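Local atomic coordinates of putative enoyl-CoA hydratase/isomerase (Bordetella parapertussis, PDB entry 3ISA), a protein that probably acts on acyl-CoA thioesters as a hydratase or isomerase of the crotonase family, though its true substrate and reaction are not established. Residues N29-S32 with A33-E37; E73-E77 with G78-L82; E88-L91 with Q92-G96. All blocks are in the same frame, centred on the assembly; numbering follows the deposited sequence.

Contact 1: residues N29-S32 with A33-E37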
ATOM      1  N   ASN D  29     -37.545  -9.446  -8.610  1.00 20.98           N
ATOM      2  CA  ASN D  29     -36.809  -8.917  -7.466  1.00 18.25           C
ATOM      3  C   ASN D  29     -35.779  -7.856  -7.854  1.00 18.39           C
ATOM      4  O   ASN D  29     -34.697  -7.777  -7.259  1.00 19.35           O
ATOM      5  CB  ASN D  29     -36.193 -10.060  -6.640  1.00 19.84           C
ATOM      6  CG  ASN D  29     -37.258 -10.909  -5.912  1.00 22.82           C
ATOM      7  OD1 ASN D  29     -38.311 -10.401  -5.520  1.00 21.28           O
ATOM      8  ND2 ASN D  29     -36.973 -12.187  -5.724  1.00 19.49           N
ATOM      9  N   ALA D  30     -36.136  -7.047  -8.850  1.00 21.53           N
ATOM     10  CA  ALA D  30     -35.251  -6.010  -9.354  1.00 18.90           C
ATOM     11  C   ALA D  30     -35.099  -4.918  -8.298  1.00 19.17           C
ATOM     12  O   ALA D  30     -35.999  -4.674  -7.501  1.00 18.71           O
ATOM     13  CB  ALA D  30     -35.765  -5.423 -10.663  1.00 17.50           C
ATOM     14  N   LEU D  31     -33.924  -4.302  -8.294  1.00 20.11           N
ATOM     15  CA  LEU D  31     -33.541  -3.369  -7.265  1.00 20.57           C
ATOM     16  C   LEU D  31     -33.990  -1.971  -7.623  1.00 24.09           C
ATOM     17  O   LEU D  31     -33.297  -1.250  -8.338  1.00 20.73           O
ATOM     18  CB  LEU D  31     -32.021  -3.429  -7.049  1.00 17.04           C
ATOM     19  CG  LEU D  31     -31.486  -4.798  -6.594  1.00 18.13           C
ATOM     20  CD1 LEU D  31     -29.961  -4.706  -6.463  1.00 18.46           C
ATOM     21  CD2 LEU D  31     -32.152  -5.283  -5.276  1.00 16.52           C
ATOM     22  N   SER D  32     -35.175  -1.609  -7.133  1.00 19.86           N
ATOM     23  CA  SER D  32     -35.636  -0.232  -7.145  1.00 21.83           C
ATOM     24  C   SER D  32     -34.856   0.583  -6.107  1.00 20.59           C
ATOM     25  O   SER D  32     -34.241   0.012  -5.201  1.00 16.77           O
ATOM     26  CB  SER D  32     -37.126  -0.190  -6.789  1.00 19.40           C
ATOM     27  OG  SER D  32     -37.357  -0.726  -5.497  1.00 20.33           O
ATOM     28  N   ALA D  33     -34.912   1.912  -6.212  1.00 17.52           N
ATOM     29  CA  ALA D  33     -34.306   2.757  -5.193  1.00 19.80           C
ATOM     30  C   ALA D  33     -34.858   2.381  -3.810  1.00 17.67           C
ATOM     31  O   ALA D  33     -34.087   2.188  -2.876  1.00 18.57           O
ATOM     32  CB  ALA D  33     -34.518   4.252  -5.506  1.00 20.58           C
ATOM     33  N   GLU D  34     -36.182   2.195  -3.718  1.00 21.17           N
ATOM     34  CA  GLU D  34     -36.850   1.819  -2.471  1.00 25.94           C
ATOM     35  C   GLU D  34     -36.328   0.498  -1.862  1.00 19.90           C
ATOM     36  O   GLU D  34     -36.075   0.423  -0.653  1.00 19.19           O
ATOM     37  CB  GLU D  34     -38.378   1.772  -2.677  1.00 23.23           C
ATOM     38  CG  GLU D  34     -39.168   1.777  -1.375  1.00 33.34           C
ATOM     39  CD  GLU D  34     -40.605   1.255  -1.496  1.00 43.88           C
ATOM     40  OE1 GLU D  34     -40.988   0.696  -2.552  1.00 47.95           O
ATOM     41  OE2 GLU D  34     -41.355   1.390  -0.501  1.00 49.72           O
ATOM     42  N   LEU D  35     -36.182  -0.539  -2.687  1.00 19.39           N
ATOM     43  CA  LEU D  35     -35.645  -1.809  -2.198  1.00 18.32           C
ATOM     44  C   LEU D  35     -34.195  -1.691  -1.694  1.00 14.13           C
ATOM     45  O   LEU D  35     -33.876  -2.210  -0.615  1.00 16.19           O
ATOM     46  CB  LEU D  35     -35.783  -2.915  -3.258  1.00 17.47           C
ATOM     47  CG  LEU D  35     -35.250  -4.312  -2.890  1.00 17.92           C
ATOM     48  CD1 LEU D  35     -35.716  -4.800  -1.496  1.00 19.82           C
ATOM     49  CD2 LEU D  35     -35.713  -5.282  -3.970  1.00 17.79           C
ATOM     50  N   VAL D  36     -33.337  -0.993  -2.447  1.00 18.17           N
ATOM     51  CA  VAL D  36     -31.935  -0.772  -2.027  1.00 18.46           C
ATOM     52  C   VAL D  36     -31.910  -0.060  -0.677  1.00 21.33           C
ATOM     53  O   VAL D  36     -31.219  -0.515   0.249  1.00 16.90           O
ATOM     54  CB  VAL D  36     -31.127  -0.024  -3.111  1.00 16.41           C
ATOM     55  CG1 VAL D  36     -29.682   0.376  -2.628  1.00 17.74           C
ATOM     56  CG2 VAL D  36     -31.065  -0.872  -4.372  1.00 17.73           C
ATOM     57  N   GLU D  37     -32.695   1.011  -0.535  1.00 16.00           N
ATOM     58  CA  GLU D  37     -32.729   1.735   0.748  1.00 17.97           C
ATOM     59  C   GLU D  37     -33.228   0.882   1.929  1.00 18.06           C
ATOM     60  O   GLU D  37     -32.712   0.995   3.036  1.00 18.85           O
ATOM     61  CB  GLU D  37     -33.509   3.047   0.652  1.00 21.68           C
ATOM     62  CG  GLU D  37     -32.873   4.119  -0.236  1.00 19.82           C
ATOM     63  CD  GLU D  37     -31.401   4.423   0.071  1.00 22.54           C
ATOM     64  OE1 GLU D  37     -31.039   4.647   1.247  1.00 20.95           O
ATOM     65  OE2 GLU D  37     -30.610   4.466  -0.897  1.00 21.66           O
TER
HETATM   66  O   HOH W   1     -40.047  -0.832  -4.720  1.00 20.83           O
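Ser32 and Glu34 meet through a water at the Glu34 carboxylate, a flat group at the end of an extended chain that leads away from residues 29-32. The water donates to Glu34 OE1 over 2.8 Å and is also bonded to Ser32 OG. The flat amide of Asn29 is held at both ends: OD1 accepts from Arg24 N within its own loop and ND2 gives to Ala59 O, just after strand 53-58.

The principle illustrated here is the N-cap. Ser32 is the last residue before the helix, and its side chain replaces an acceptor that the first turn lacks: Leu35 N donates to Ser32 OG at 3.1 Å, with an N-H...O angle of 163°. A first torsion of 60° places OG between the backbone N and the carbonyl carbon, where it can accept from the N-H of Leu35. One hydroxyl thus serves both the helix end and the water. The regular helical bond begins at the same residue, from Val36 N to Ser32 O, 3.1 Å long.

Beside the cap the contact is apolar. Leu31 CD2 meets Leu35 CD2 at 3.8 Å, the two side chains crossing at a slant, and Leu31 CB lies 3.8 Å from Val36 CG2. Leu35 CD2 also approaches Ala30 O, at 3.6 Å.

The side chain of Ala30 borders a bound glycerol, which may mark a pocket. The loop follows strand 17-22, with Leu31 resting on Leu22 and making backbone hydrogen bonds with Gly66 and Asp68; on the helix 77-95 side, Arg83 NH2 bonds to Leu31 O, and Val36 packs on Arg86 and Ile87.

Contact 2: residues E73-E77 with G78-L82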
ATOM      1  N   GLU D  73     -36.006   5.822 -18.304  1.00 23.45           N
ATOM      2  CA  GLU D  73     -36.128   6.942 -19.252  1.00 31.86           C
ATOM      3  C   GLU D  73     -36.589   8.256 -18.611  1.00 24.50           C
ATOM      4  O   GLU D  73     -36.201   9.334 -19.051  1.00 30.55           O
ATOM      5  CB  GLU D  73     -37.051   6.578 -20.428  1.00 34.12           C
ATOM      6  CG  GLU D  73     -36.423   5.617 -21.438  1.00 42.45           C
ATOM      7  CD  GLU D  73     -35.581   6.315 -22.509  1.00 49.57           C
ATOM      8  OE1 GLU D  73     -34.748   7.199 -22.184  1.00 47.76           O
ATOM      9  OE2 GLU D  73     -35.752   5.960 -23.695  1.00 61.49           O
ATOM     10  N   THR D  74     -37.406   8.157 -17.569  1.00 27.23           N
ATOM     11  CA  THR D  74     -37.912   9.335 -16.872  1.00 33.08           C
ATOM     12  C   THR D  74     -37.049   9.730 -15.669  1.00 33.98           C
ATOM     13  O   THR D  74     -37.377  10.677 -14.944  1.00 35.65           O
ATOM     14  CB  THR D  74     -39.388   9.146 -16.434  1.00 35.97           C
ATOM     15  OG1 THR D  74     -39.498   8.000 -15.589  1.00 35.49           O
ATOM     16  CG2 THR D  74     -40.286   8.968 -17.647  1.00 41.58           C
ATOM     17  N   GLN D  75     -35.945   9.017 -15.459  1.00 29.65           N
ATOM     18  CA  GLN D  75     -35.008   9.410 -14.405  1.00 27.09           C
ATOM     19  C   GLN D  75     -33.803  10.083 -15.034  1.00 25.11           C
ATOM     20  O   GLN D  75     -33.432   9.766 -16.162  1.00 26.62           O
ATOM     21  CB  GLN D  75     -34.608   8.212 -13.555  1.00 31.17           C
ATOM     22  CG  GLN D  75     -35.789   7.646 -12.755  1.00 30.53           C
ATOM     23  CD  GLN D  75     -35.378   6.609 -11.744  1.00 39.75           C
ATOM     24  OE1 GLN D  75     -34.198   6.458 -11.445  1.00 28.04           O
ATOM     25  NE2 GLN D  75     -36.358   5.888 -11.194  1.00 36.25           N
ATOM     26  N   SER D  76     -33.200  11.026 -14.321  1.00 23.04           N
ATOM     27  CA  SER D  76     -32.064  11.755 -14.879  1.00 22.36           C
ATOM     28  C   SER D  76     -30.789  10.928 -14.795  1.00 22.09           C
ATOM     29  O   SER D  76     -30.760   9.910 -14.099  1.00 17.84           O
ATOM     30  CB  SER D  76     -31.871  13.081 -14.139  1.00 22.84           C
ATOM     31  OG  SER D  76     -31.469  12.831 -12.794  1.00 20.27           O
ATOM     32  N   GLU D  77     -29.740  11.380 -15.490  1.00 21.15           N
ATOM     33  CA  GLU D  77     -28.414  10.767 -15.400  0.50 22.70           C
ATOM     34  C   GLU D  77     -27.956  10.709 -13.947  1.00 23.36           C
ATOM     35  O   GLU D  77     -27.391   9.706 -13.512  1.00 20.68           O
ATOM     36  CB  GLU D  77     -27.375  11.552 -16.220  0.50 26.95           C
ATOM     37  CG  GLU D  77     -27.653  11.685 -17.717  0.50 30.18           C
ATOM     38  CD  GLU D  77     -27.334  10.434 -18.533  0.50 31.87           C
ATOM     39  OE1 GLU D  77     -27.234  10.553 -19.770  0.50 37.60           O
ATOM     40  OE2 GLU D  77     -27.187   9.337 -17.960  0.50 42.78           O
ATOM     41  N   GLY D  78     -28.221  11.795 -13.217  1.00 23.06           N
ATOM     42  CA  GLY D  78     -27.899  11.926 -11.793  1.00 17.82           C
ATOM     43  C   GLY D  78     -28.643  10.915 -10.930  1.00 21.06           C
ATOM     44  O   GLY D  78     -28.046  10.254 -10.064  1.00 21.56           O
ATOM     45  N   ASP D  79     -29.947  10.807 -11.162  1.00 16.43           N
ATOM     46  CA  ASP D  79     -30.802   9.844 -10.469  1.00 20.45           C
ATOM     47  C   ASP D  79     -30.233   8.436 -10.588  1.00 19.05           C
ATOM     48  O   ASP D  79     -30.202   7.706  -9.602  1.00 16.57           O
ATOM     49  CB  ASP D  79     -32.203   9.828 -11.085  1.00 21.32           C
ATOM     50  CG  ASP D  79     -33.003  11.086 -10.812  1.00 28.90           C
ATOM     51  OD1 ASP D  79     -32.726  11.812  -9.825  1.00 23.24           O
ATOM     52  OD2 ASP D  79     -33.935  11.330 -11.614  1.00 27.85           O
ATOM     53  N   LEU D  80     -29.812   8.064 -11.803  1.00 16.88           N
ATOM     54  CA  LEU D  80     -29.305   6.716 -12.080  1.00 19.50           C
ATOM     55  C   LEU D  80     -27.957   6.481 -11.396  1.00 20.02           C
ATOM     56  O   LEU D  80     -27.715   5.400 -10.836  1.00 16.91           O
ATOM     57  CB  LEU D  80     -29.188   6.483 -13.589  1.00 22.41           C
ATOM     58  CG  LEU D  80     -30.519   6.582 -14.347  1.00 25.24           C
ATOM     59  CD1 LEU D  80     -30.252   6.485 -15.846  1.00 33.61           C
ATOM     60  CD2 LEU D  80     -31.537   5.535 -13.879  1.00 28.99           C
ATOM     61  N   LEU D  81     -27.097   7.495 -11.442  1.00 15.30           N
ATOM     62  CA  LEU D  81     -25.809   7.460 -10.732  1.00 14.33           C
ATOM     63  C   LEU D  81     -25.996   7.240  -9.230  1.00 19.38           C
ATOM     64  O   LEU D  81     -25.349   6.372  -8.655  1.00 14.04           O
ATOM     65  CB  LEU D  81     -24.984   8.734 -10.976  1.00 18.23           C
ATOM     66  CG  LEU D  81     -23.706   8.820 -10.111  1.00 16.76           C
ATOM     67  CD1 LEU D  81     -22.683   7.703 -10.440  1.00 13.02           C
ATOM     68  CD2 LEU D  81     -23.036  10.200 -10.143  1.00 16.47           C
ATOM     69  N   LEU D  82     -26.883   8.020  -8.611  1.00 16.17           N
ATOM     70  CA  LEU D  82     -27.176   7.878  -7.186  1.00 16.35           C
ATOM     71  C   LEU D  82     -27.626   6.448  -6.849  1.00 17.52           C
ATOM     72  O   LEU D  82     -27.131   5.844  -5.897  1.00 14.98           O
ATOM     73  CB  LEU D  82     -28.189   8.918  -6.704  1.00 17.83           C
ATOM     74  CG  LEU D  82     -28.581   8.820  -5.218  1.00 17.92           C
ATOM     75  CD1 LEU D  82     -27.346   8.845  -4.321  1.00 19.32           C
ATOM     76  CD2 LEU D  82     -29.527   9.958  -4.819  1.00 18.30           C
TER
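Gln75 opens the contact by crossing the side chains of Asp79 and Leu80 at an angle. Its CB is 3.7 Å from Asp79 OD2, and farther out OE1 comes to 3.7 Å from Leu80 CD2. The chain is extended beyond CG, which carries the amide past the carboxylate of Asp79 with the two planes nearly perpendicular, 83° apart. That amide is not held by the helix start itself: OE1 accepts from Arg83 NH1, one turn further along the same helix, while the backbone O of Gln75 receives Lys234 NZ.

Ser76 follows and makes the turn into helix 77-95. Its N-H points at Asp79 OD2, 2.8 Å away, and reaches that oxygen from above the carboxylate plane, 41° out of it. In return, Asp79 N gives a hydrogen bond to Ser76 OG at 3.0 Å. This reciprocal pair, backbone to side chain in both directions, is a capping box, a classic way of starting a helix: the N-cap hydroxyl and the carboxylate three residues on each satisfy the other's backbone N-H. The Asp79 side chain, with CG anti to its own carbonyl carbon (chi1 -70°), folds back over the turn, where its negative charge would probably be favoured by the helix N-terminus. Neither polar group is confined to the box. Ser76 OG is also hydrogen-bonded to Asp79 OD1 of the second subunit, and Asp79 OD1 to Ser76 OG of that subunit, so two caps face each other across the interface. Ser76 O, meanwhile, accepts from Leu80 N at 3.1 Å, with Leu80 CG resting 3.3 Å from the same oxygen.

Glu77, the first helical residue, accepts Leu81 N on its carbonyl oxygen at 3.0 Å. In the conformer described, Glu77 packs on Phe233 and OE2 accepts from Lys234 N, at the start of helix 233-241.

Contact 3: residues E88-L91 with Q92-G96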
ATOM      1  N   GLU D  88     -23.735   0.093  -4.685  1.00 14.21           N
ATOM      2  CA  GLU D  88     -22.352  -0.248  -4.281  1.00 16.35           C
ATOM      3  C   GLU D  88     -22.121  -0.052  -2.777  1.00 16.50           C
ATOM      4  O   GLU D  88     -21.421  -0.847  -2.157  1.00 16.67           O
ATOM      5  CB  GLU D  88     -21.313   0.522  -5.111  1.00 20.96           C
ATOM      6  CG  GLU D  88     -19.812   0.237  -4.772  1.00 17.86           C
ATOM      7  CD  GLU D  88     -19.376  -1.241  -4.948  1.00 24.11           C
ATOM      8  OE1 GLU D  88     -20.156  -2.083  -5.442  1.00 22.74           O
ATOM      9  OE2 GLU D  88     -18.229  -1.565  -4.577  1.00 23.53           O
ATOM     10  N   MET D  89     -22.726   0.988  -2.191  1.00 14.61           N
ATOM     11  CA  MET D  89     -22.619   1.203  -0.760  1.00 12.29           C
ATOM     12  C   MET D  89     -23.247   0.009   0.011  1.00 16.85           C
ATOM     13  O   MET D  89     -22.664  -0.500   0.972  1.00 16.64           O
ATOM     14  CB  MET D  89     -23.181   2.573  -0.356  1.00 16.13           C
ATOM     15  CG  MET D  89     -22.284   3.772  -0.820  1.00 18.65           C
ATOM     16  SD  MET D  89     -22.972   5.437  -0.512  1.00 10.50           S
ATOM     17  CE  MET D  89     -22.637   5.584   1.225  1.00 21.97           C
ATOM     18  N   LEU D  90     -24.394  -0.463  -0.470  1.00 15.57           N
ATOM     19  CA  LEU D  90     -25.036  -1.650   0.074  1.00 17.80           C
ATOM     20  C   LEU D  90     -24.138  -2.891  -0.040  1.00 14.93           C
ATOM     21  O   LEU D  90     -23.955  -3.618   0.952  1.00 13.44           O
ATOM     22  CB  LEU D  90     -26.378  -1.913  -0.622  1.00 15.23           C
ATOM     23  CG  LEU D  90     -27.036  -3.259  -0.261  1.00 17.83           C
ATOM     24  CD1 LEU D  90     -27.406  -3.375   1.245  1.00 16.94           C
ATOM     25  CD2 LEU D  90     -28.234  -3.561  -1.176  1.00 21.70           C
ATOM     26  N   LEU D  91     -23.567  -3.111  -1.223  1.00 15.88           N
ATOM     27  CA  LEU D  91     -22.720  -4.292  -1.462  1.00 15.20           C
ATOM     28  C   LEU D  91     -21.501  -4.299  -0.522  1.00 17.38           C
ATOM     29  O   LEU D  91     -21.112  -5.333   0.020  1.00 16.03           O
ATOM     30  CB  LEU D  91     -22.299  -4.344  -2.940  1.00 10.14           C
ATOM     31  CG  LEU D  91     -23.451  -4.452  -3.939  1.00 14.78           C
ATOM     32  CD1 LEU D  91     -22.937  -4.352  -5.371  1.00 17.05           C
ATOM     33  CD2 LEU D  91     -24.227  -5.748  -3.703  1.00 18.99           C
ATOM     34  N   GLN D  92     -20.930  -3.120  -0.301  1.00 16.22           N
ATOM     35  CA  GLN D  92     -19.784  -3.007   0.580  1.00 18.12           C
ATOM     36  C   GLN D  92     -20.154  -3.286   2.044  1.00 19.37           C
ATOM     37  O   GLN D  92     -19.377  -3.909   2.776  1.00 18.39           O
ATOM     38  CB  GLN D  92     -19.110  -1.640   0.380  1.00 18.29           C
ATOM     39  CG  GLN D  92     -18.426  -1.552  -1.003  1.00 12.06           C
ATOM     40  CD  GLN D  92     -17.622  -0.283  -1.197  1.00 18.28           C
ATOM     41  OE1 GLN D  92     -17.421   0.501  -0.254  1.00 19.43           O
ATOM     42  NE2 GLN D  92     -17.138  -0.078  -2.417  1.00 19.14           N
ATOM     43  N   ARG D  93     -21.342  -2.844   2.462  1.00 19.93           N
ATOM     44  CA  ARG D  93     -21.845  -3.117   3.806  1.00 18.86           C
ATOM     45  C   ARG D  93     -22.053  -4.617   4.016  1.00 16.52           C
ATOM     46  O   ARG D  93     -21.668  -5.153   5.047  1.00 17.21           O
ATOM     47  CB  ARG D  93     -23.168  -2.389   4.035  1.00 20.01           C
ATOM     48  CG  ARG D  93     -23.007  -0.968   4.523  1.00 26.78           C
ATOM     49  CD  ARG D  93     -24.166  -0.162   4.013  1.00 30.17           C
ATOM     50  NE  ARG D  93     -24.667   0.832   4.957  1.00 36.53           N
ATOM     51  CZ  ARG D  93     -24.354   2.119   4.928  1.00 31.33           C
ATOM     52  NH1 ARG D  93     -24.895   2.940   5.810  1.00 33.46           N
ATOM     53  NH2 ARG D  93     -23.508   2.588   4.021  1.00 29.71           N
ATOM     54  N   VAL D  94     -22.631  -5.281   3.022  1.00 13.31           N
ATOM     55  CA  VAL D  94     -22.835  -6.741   3.083  1.00 13.70           C
ATOM     56  C   VAL D  94     -21.478  -7.481   3.053  1.00 13.79           C
ATOM     57  O   VAL D  94     -21.214  -8.347   3.915  1.00 14.50           O
ATOM     58  CB  VAL D  94     -23.788  -7.226   1.972  1.00 17.39           C
ATOM     59  CG1 VAL D  94     -23.959  -8.769   2.020  1.00 15.31           C
ATOM     60  CG2 VAL D  94     -25.142  -6.506   2.087  1.00 17.23           C
ATOM     61  N   ALA D  95     -20.616  -7.103   2.103  1.00 14.70           N
ATOM     62  CA  ALA D  95     -19.281  -7.733   1.949  1.00 18.83           C
ATOM     63  C   ALA D  95     -18.409  -7.642   3.195  1.00 20.28           C
ATOM     64  O   ALA D  95     -17.747  -8.623   3.566  1.00 19.10           O
ATOM     65  CB  ALA D  95     -18.544  -7.175   0.751  1.00 20.20           C
ATOM     66  N   GLY D  96     -18.417  -6.472   3.831  1.00 18.56           N
ATOM     67  CA  GLY D  96     -17.614  -6.207   5.032  1.00 18.95           C
ATOM     68  C   GLY D  96     -18.360  -6.437   6.346  1.00 21.78           C
ATOM     69  O   GLY D  96     -17.942  -5.946   7.391  1.00 19.96           O
TER
HETATM   70  O   HOH W   2     -21.162   1.105   2.300  1.00 29.16           O
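Glu88 and Gln92 are joined twice across one helical turn. Besides the backbone bond from Gln92 N to Glu88 O, Gln92 NE2 donates to Glu88 OE2 at 2.8 Å, meeting the oxygen on its anti side; the carboxylate and amide planes stand nearly perpendicular, 88° apart. Glu88 gets there by a bend at chi2 (60°), which turns its carboxylate toward the extended glutamine.

On the next flank, a water donates to Met89 O at 2.6 Å and accepts from Arg93 NH2, while the Met89 and Arg93 side chains run side by side, CE coming to 4.2 Å from NH2. Leu90 CD1 and Val94 CG2, 4.0 Å apart, form a third, wholly apolar pair.

A second shell fixes the polar ends. Arg146 makes a salt bridge to Glu88 OE2, so this oxygen has two partners; Gln92 NE2 also gives to Asp217 O, and Gln92 OE1 is bonded to Arg226 of the second subunit. Asp44 OD1, on helix 33-48, makes a salt bridge with Arg93 NE. Leu90 and Val94 rest on that helix too, and Val94 also on helix 112-119. The pattern is that of i to i+4 pairs on successive faces of a largely buried helix, here one inside the crotonase fold.

Along the chain the three contacts come in series, and two helices carry them. Contact 1 starts helix 33-48; contact 2 starts helix 77-95, whose last turns hold contact 3. The centres of contacts 2 and 3 are about 21 Å apart, whereas contact 1 lies about 14 Å from each, its nearest atoms about 6 Å from contact 2 and about 4 Å from contact 3. The two helices flank one another and follow strands 17-22 and 53-58, parallel neighbours in the main sheet. Helix 77-95 thus runs from a capped start at the subunit interface into the core, and both contacts on it touch the second subunit, so the same helix serves the core and the interface.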